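Local atomic coordinates of arabinogalactan endo-1,4-beta-galactosidase (Ignisphaera aggregans, PDB entry 7OSK), a protein that probably hydrolyses beta-1,4-linked galactan chains internally, through a family 53 glycoside hydrolase domain, the catalytic part of a longer protein. Residues 235-249 / 272-286. Sequence-based numbering, arbitrary orientation. Where two conformers were deposited one is given.
Sequences GVKADFYINFIDRLI and DFRNLVRTLVQRYDK
D246 faces R283 and Y284, at the C-terminal end of helix 272-283. R283 meets the carboxylate side-on in a salt bridge. NH2 of R283 bonds to OD2 of D246 at 2.9 Å, while NE of R283 donates to both OD1 and OD2. The two flat groups are nearly coplanar, 16° apart. The R283 chain reaches this far because CG stands anti to the backbone N (chi1 -166°) and the chain stays extended to NE. CG2 of I242 sits over one face of the guanidinium. On D246, OD1 also accepts the hydroxyl of Y284, near the plane of that ring. With an alanine in place of D246, the R283 charge is likely to lose this mate and the Y284 hydroxyl its acceptor.

The Y284 ring has CG2 of I245 over one face, 3.7 Å from the centroid, and CG of its neighbour R283 over the other. At the opposite end of the contact, L276 puts CD1 over one face of the Y241 ring, 3.8 Å from the centroid. Its other methyl, CD2, packs against CG1 of V236 at 3.7 Å. The Y241 hydroxyl bonds to G235 O at 2.6 Å, which helps fix the ring.

The axes of helices 238-249 and 272-283 come within 10.0 Å and cross at -29°. Y241, I245, L276 and L280 also touch strand 257-261. This is packing of neighbouring helices outside the eight-stranded barrel of a TIM-barrel fold, away from the calcium site.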
loop_
_atom_site.group_PDB
_atom_site.type_symbol
_atom_site.label_atom_id
_atom_site.label_comp_id
_atom_site.label_asym_id
_atom_site.label_seq_id
_atom_site.Cartn_x
_atom_site.Cartn_y
_atom_site.Cartn_z
ATOM N N GLY A 235 6.320 -7.961 7.084
ATOM C CA GLY A 235 6.493 -9.269 7.687
ATOM C C GLY A 235 5.451 -9.537 8.753
ATOM O O GLY A 235 4.613 -8.679 9.044
ATOM N N VAL A 236 5.499 -10.736 9.326
ATOM C CA VAL A 236 4.589 -11.112 10.399
ATOM C C VAL A 236 5.359 -11.701 11.583
ATOM O O VAL A 236 4.810 -12.461 12.381
ATOM C CB VAL A 236 3.517 -12.118 9.907
ATOM C CG1 VAL A 236 2.430 -11.399 9.118
ATOM C CG2 VAL A 236 4.155 -13.215 9.068
ATOM N N LYS A 237 6.636 -11.342 11.694
ATOM C CA LYS A 237 7.438 -11.727 12.848
ATOM C C LYS A 237 6.905 -11.003 14.084
ATOM O O LYS A 237 7.243 -9.844 14.331
ATOM C CB LYS A 237 8.920 -11.403 12.623
ATOM C CG LYS A 237 9.853 -12.604 12.701
ATOM C CD LYS A 237 11.132 -12.254 13.453
ATOM C CE LYS A 237 12.146 -13.388 13.410
ATOM N NZ LYS A 237 12.469 -13.915 14.770
ATOM N N ALA A 238 6.068 -11.691 14.853
ATOM C CA ALA A 238 5.365 -11.071 15.975
ATOM C C ALA A 238 6.321 -10.525 17.033
ATOM O O ALA A 238 6.106 -9.437 17.565
ATOM C CB ALA A 238 4.402 -12.070 16.604
ATOM N N ASP A 239 7.378 -11.274 17.334
ATOM C CA ASP A 239 8.323 -10.866 18.368
ATOM C C ASP A 239 9.044 -9.573 17.987
ATOM O O ASP A 239 9.500 -8.834 18.860
ATOM C CB ASP A 239 9.343 -11.976 18.640
ATOM C CG ASP A 239 10.053 -12.439 17.384
ATOM O OD1 ASP A 239 9.424 -12.433 16.305
ATOM O OD2 ASP A 239 11.241 -12.812 17.476
ATOM N N PHE A 240 9.143 -9.300 16.689
ATOM C CA PHE A 240 9.758 -8.059 16.224
ATOM C C PHE A 240 8.795 -6.887 16.365
ATOM O O PHE A 240 9.196 -5.796 16.769
ATOM C CB PHE A 240 10.214 -8.184 14.769
ATOM C CG PHE A 240 10.600 -6.870 14.148
ATOM C CD1 PHE A 240 11.865 -6.339 14.347
ATOM C CD2 PHE A 240 9.696 -6.165 13.372
ATOM C CE1 PHE A 240 12.221 -5.128 13.780
ATOM C CE2 PHE A 240 10.043 -4.955 12.804
ATOM C CZ PHE A 240 11.307 -4.434 13.007
ATOM N N TYR A 241 7.529 -7.117 16.021
ATOM C CA TYR A 241 6.500 -6.091 16.157
ATOM C C TYR A 241 6.423 -5.610 17.601
ATOM O O TYR A 241 6.334 -4.409 17.863
ATOM C CB TYR A 241 5.139 -6.624 15.707
ATOM C CG TYR A 241 4.891 -6.541 14.216
ATOM C CD1 TYR A 241 5.613 -7.327 13.323
ATOM C CD2 TYR A 241 3.920 -5.691 13.701
ATOM C CE1 TYR A 241 5.384 -7.259 11.960
ATOM C CE2 TYR A 241 3.682 -5.616 12.337
ATOM C CZ TYR A 241 4.418 -6.402 11.472
ATOM O OH TYR A 241 4.187 -6.335 10.115
ATOM N N ILE A 242 6.463 -6.557 18.533
ATOM C CA ILE A 242 6.449 -6.234 19.953
ATOM C C ILE A 242 7.597 -5.296 20.305
ATOM O O ILE A 242 7.381 -4.228 20.873
ATOM C CB ILE A 242 6.548 -7.505 20.824
ATOM C CG1 ILE A 242 5.285 -8.353 20.654
ATOM C CG2 ILE A 242 6.745 -7.135 22.295
ATOM C CD1 ILE A 242 5.351 -9.708 21.334
ATOM N N ASN A 243 8.815 -5.704 19.967
ATOM C CA ASN A 243 10.006 -4.933 20.301
ATOM C C ASN A 243 10.001 -3.554 19.655
ATOM O O ASN A 243 10.413 -2.570 20.268
ATOM C CB ASN A 243 11.266 -5.692 19.874
ATOM C CG ASN A 243 11.439 -7.007 20.615
ATOM O OD1 ASN A 243 11.064 -7.133 21.780
ATOM N ND2 ASN A 243 12.014 -7.995 19.937
ATOM N N PHE A 244 9.526 -3.490 18.416
ATOM C CA PHE A 244 9.552 -2.252 17.649
ATOM C C PHE A 244 8.469 -1.273 18.099
ATOM O O PHE A 244 8.734 -0.084 18.274
ATOM C CB PHE A 244 9.389 -2.550 16.158
ATOM C CG PHE A 244 9.571 -1.348 15.277
ATOM C CD1 PHE A 244 8.494 -0.534 14.958
ATOM C CD2 PHE A 244 10.819 -1.030 14.769
ATOM C CE1 PHE A 244 8.661 0.574 14.149
ATOM C CE2 PHE A 244 10.993 0.076 13.958
ATOM C CZ PHE A 244 9.913 0.880 13.647
ATOM N N ILE A 245 7.252 -1.773 18.282
ATOM C CA ILE A 245 6.122 -0.915 18.622
ATOM C C ILE A 245 6.190 -0.446 20.076
ATOM O O ILE A 245 5.908 0.716 20.366
ATOM C CB ILE A 245 4.783 -1.635 18.362
ATOM C CG1 ILE A 245 4.644 -1.934 16.866
ATOM C CG2 ILE A 245 3.603 -0.784 18.845
ATOM C CD1 ILE A 245 3.422 -2.751 16.495
ATOM N N ASP A 246 6.549 -1.350 20.983
ATOM C CA ASP A 246 6.761 -0.987 22.383
ATOM C C ASP A 246 7.711 0.199 22.492
ATOM O O ASP A 246 7.415 1.185 23.171
ATOM C CB ASP A 246 7.328 -2.167 23.178
ATOM C CG ASP A 246 6.275 -3.198 23.537
ATOM O OD1 ASP A 246 5.193 -3.191 22.914
ATOM O OD2 ASP A 246 6.536 -4.020 24.441
ATOM N N ARG A 247 8.854 0.101 21.822
ATOM C CA ARG A 247 9.856 1.156 21.873
ATOM C C ARG A 247 9.336 2.424 21.202
ATOM O O ARG A 247 9.732 3.533 21.559
ATOM C CB ARG A 247 11.154 0.698 21.207
ATOM C CG ARG A 247 12.367 1.541 21.576
ATOM C CD ARG A 247 13.628 1.033 20.892
ATOM N NE ARG A 247 14.820 1.751 21.336
ATOM C CZ ARG A 247 16.029 1.596 20.807
ATOM N NH1 ARG A 247 16.219 0.751 19.802
ATOM N NH2 ARG A 247 17.052 2.292 21.278
ATOM N N LEU A 248 8.443 2.255 20.232
ATOM C CA LEU A 248 7.868 3.389 19.518
ATOM C C LEU A 248 6.851 4.124 20.390
ATOM O O LEU A 248 6.896 5.346 20.519
ATOM C CB LEU A 248 7.211 2.920 18.216
ATOM C CG LEU A 248 7.123 3.942 17.080
ATOM C CD1 LEU A 248 8.512 4.299 16.567
ATOM C CD2 LEU A 248 6.257 3.407 15.951
ATOM N N ILE A 249 5.934 3.366 20.982
ATOM C CA ILE A 249 4.929 3.928 21.876
ATOM C C ILE A 249 5.594 4.616 23.068
ATOM O O ILE A 249 5.207 5.719 23.451
ATOM C CB ILE A 249 3.951 2.834 22.372
ATOM C CG1 ILE A 249 3.079 2.358 21.202
ATOM C CG2 ILE A 249 3.085 3.347 23.530
ATOM C CD1 ILE A 249 2.076 1.272 21.553
ATOM N N ASP A 272 0.560 -17.890 10.527
ATOM C CA ASP A 272 1.571 -16.938 10.974
ATOM C C ASP A 272 0.983 -15.530 11.013
ATOM O O ASP A 272 1.366 -14.708 11.849
ATOM C CB ASP A 272 2.797 -16.975 10.059
ATOM C CG ASP A 272 3.498 -18.321 10.074
ATOM O OD1 ASP A 272 3.498 -18.984 11.132
ATOM O OD2 ASP A 272 4.052 -18.716 9.027
ATOM N N PHE A 273 0.051 -15.258 10.105
ATOM C CA PHE A 273 -0.635 -13.974 10.079
ATOM C C PHE A 273 -1.622 -13.873 11.238
ATOM O O PHE A 273 -1.754 -12.821 11.858
ATOM C CB PHE A 273 -1.357 -13.773 8.745
ATOM C CG PHE A 273 -2.125 -12.482 8.658
ATOM C CD1 PHE A 273 -1.468 -11.280 8.452
ATOM C CD2 PHE A 273 -3.506 -12.470 8.782
ATOM C CE1 PHE A 273 -2.170 -10.093 8.372
ATOM C CE2 PHE A 273 -4.214 -11.286 8.703
ATOM C CZ PHE A 273 -3.545 -10.096 8.498
ATOM N N ARG A 274 -2.305 -14.976 11.530
ATOM C CA ARG A 274 -3.259 -15.023 12.633
ATOM C C ARG A 274 -2.588 -14.739 13.971
ATOM O O ARG A 274 -3.137 -14.033 14.815
ATOM C CB ARG A 274 -3.947 -16.386 12.691
ATOM C CG ARG A 274 -5.292 -16.438 11.993
ATOM C CD ARG A 274 -5.984 -17.771 12.224
ATOM N NE ARG A 274 -7.423 -17.684 11.995
ATOM C CZ ARG A 274 -8.011 -17.823 10.811
ATOM N NH1 ARG A 274 -7.290 -18.059 9.720
ATOM N NH2 ARG A 274 -9.329 -17.724 10.715
ATOM N N ASN A 275 -1.400 -15.300 14.160
ATOM C CA ASN A 275 -0.673 -15.139 15.412
ATOM C C ASN A 275 -0.259 -13.692 15.637
ATOM O O ASN A 275 -0.247 -13.214 16.772
ATOM C CB ASN A 275 0.563 -16.041 15.433
ATOM C CG ASN A 275 0.213 -17.510 15.303
ATOM O OD1 ASN A 275 -0.802 -17.971 15.829
ATOM N ND2 ASN A 275 1.055 -18.256 14.598
ATOM N N LEU A 276 0.079 -12.996 14.557
ATOM C CA LEU A 276 0.464 -11.594 14.655
ATOM C C LEU A 276 -0.720 -10.735 15.079
ATOM O O LEU A 276 -0.596 -9.889 15.963
ATOM C CB LEU A 276 1.017 -11.081 13.323
ATOM C CG LEU A 276 1.412 -9.599 13.331
ATOM C CD1 LEU A 276 2.580 -9.358 14.281
ATOM C CD2 LEU A 276 1.739 -9.114 11.938
ATOM N N VAL A 277 -1.862 -10.952 14.437
ATOM C CA VAL A 277 -3.040 -10.131 14.681
ATOM C C VAL A 277 -3.469 -10.212 16.144
ATOM O O VAL A 277 -3.616 -9.184 16.805
ATOM C CB VAL A 277 -4.218 -10.548 13.770
ATOM C CG1 VAL A 277 -5.486 -9.776 14.132
ATOM C CG2 VAL A 277 -3.867 -10.318 12.306
ATOM N N ARG A 278 -3.661 -11.427 16.648
ATOM C CA ARG A 278 -4.130 -11.611 18.018
ATOM C C ARG A 278 -3.122 -11.073 19.036
ATOM O O ARG A 278 -3.490 -10.708 20.151
ATOM C CB ARG A 278 -4.419 -13.089 18.298
ATOM C CG ARG A 278 -3.185 -13.965 18.435
ATOM C CD ARG A 278 -3.561 -15.395 18.779
ATOM N NE ARG A 278 -4.041 -16.142 17.616
ATOM C CZ ARG A 278 -5.319 -16.275 17.268
ATOM N NH1 ARG A 278 -6.286 -15.710 17.984
ATOM N NH2 ARG A 278 -5.630 -16.985 16.191
ATOM N N THR A 279 -1.853 -11.033 18.649
ATOM C CA THR A 279 -0.804 -10.517 19.521
ATOM C C THR A 279 -0.871 -8.994 19.597
ATOM O O THR A 279 -0.507 -8.397 20.609
ATOM C CB THR A 279 0.599 -10.942 19.034
ATOM O OG1 THR A 279 0.634 -12.363 18.850
ATOM C CG2 THR A 279 1.674 -10.537 20.039
ATOM N N LEU A 280 -1.340 -8.370 18.520
ATOM C CA LEU A 280 -1.459 -6.915 18.463
ATOM C C LEU A 280 -2.718 -6.409 19.166
ATOM O O LEU A 280 -2.704 -5.339 19.774
ATOM C CB LEU A 280 -1.455 -6.437 17.008
ATOM C CG LEU A 280 -0.104 -5.961 16.460
ATOM C CD1 LEU A 280 0.968 -7.023 16.632
ATOM C CD2 LEU A 280 -0.224 -5.565 14.996
ATOM N N VAL A 281 -3.805 -7.170 19.080
ATOM C CA VAL A 281 -5.070 -6.743 19.670
ATOM C C VAL A 281 -5.047 -6.869 21.192
ATOM O O VAL A 281 -5.797 -6.183 21.885
ATOM C CB VAL A 281 -6.269 -7.553 19.119
ATOM C CG1 VAL A 281 -6.370 -7.397 17.610
ATOM C CG2 VAL A 281 -6.157 -9.017 19.505
ATOM N N GLN A 282 -4.189 -7.746 21.707
ATOM C CA GLN A 282 -4.089 -7.949 23.147
ATOM C C GLN A 282 -3.054 -7.021 23.772
ATOM O O GLN A 282 -3.223 -6.576 24.904
ATOM C CB GLN A 282 -3.736 -9.402 23.475
ATOM C CG GLN A 282 -3.726 -9.690 24.977
ATOM C CD GLN A 282 -3.301 -11.102 25.312
ATOM O OE1 GLN A 282 -4.079 -12.047 25.178
ATOM N NE2 GLN A 282 -2.060 -11.252 25.758
ATOM N N ARG A 283 -1.985 -6.730 23.036
ATOM C CA ARG A 283 -0.883 -5.940 23.582
ATOM C C ARG A 283 -1.065 -4.445 23.339
ATOM O O ARG A 283 -0.514 -3.624 24.073
ATOM C CB ARG A 283 0.447 -6.396 22.983
ATOM C CG ARG A 283 1.656 -5.871 23.732
ATOM C CD ARG A 283 2.949 -6.407 23.152
ATOM N NE ARG A 283 4.098 -6.094 23.999
ATOM C CZ ARG A 283 4.563 -6.880 24.968
ATOM N NH1 ARG A 283 3.981 -8.042 25.237
ATOM N NH2 ARG A 283 5.618 -6.500 25.675
ATOM N N TYR A 284 -1.838 -4.101 22.311
ATOM C CA TYR A 284 -2.023 -2.707 21.915
ATOM C C TYR A 284 -3.493 -2.351 21.710
ATOM O O TYR A 284 -4.277 -3.166 21.218
ATOM C CB TYR A 284 -1.249 -2.417 20.627
ATOM C CG TYR A 284 0.201 -2.833 20.677
ATOM C CD1 TYR A 284 1.093 -2.205 21.534
ATOM C CD2 TYR A 284 0.682 -3.847 19.858
ATOM C CE1 TYR A 284 2.419 -2.579 21.582
ATOM C CE2 TYR A 284 2.009 -4.227 19.898
ATOM C CZ TYR A 284 2.872 -3.589 20.763
ATOM O OH TYR A 284 4.192 -3.957 20.813
ATOM N N ASP A 285 -3.855 -1.128 22.094
ATOM C CA ASP A 285 -5.182 -0.584 21.822
ATOM C C ASP A 285 -5.094 0.328 20.602
ATOM O O ASP A 285 -5.296 1.541 20.691
ATOM C CB ASP A 285 -5.733 0.176 23.037
ATOM C CG ASP A 285 -6.593 -0.699 23.942
ATOM O OD1 ASP A 285 -7.333 -1.569 23.430
ATOM O OD2 ASP A 285 -6.523 -0.515 25.177
ATOM N N LYS A 286 -4.770 -0.273 19.462
ATOM C CA LYS A 286 -4.693 0.444 18.197
ATOM C C LYS A 286 -5.258 -0.415 17.076
ATOM O O LYS A 286 -5.460 -1.618 17.246
ATOM C CB LYS A 286 -3.251 0.841 17.888
ATOM C CG LYS A 286 -2.690 1.872 18.846
ATOM C CD LYS A 286 -1.257 2.226 18.507
ATOM C CE LYS A 286 -0.699 3.254 19.477
ATOM N NZ LYS A 286 -1.488 4.514 19.475
#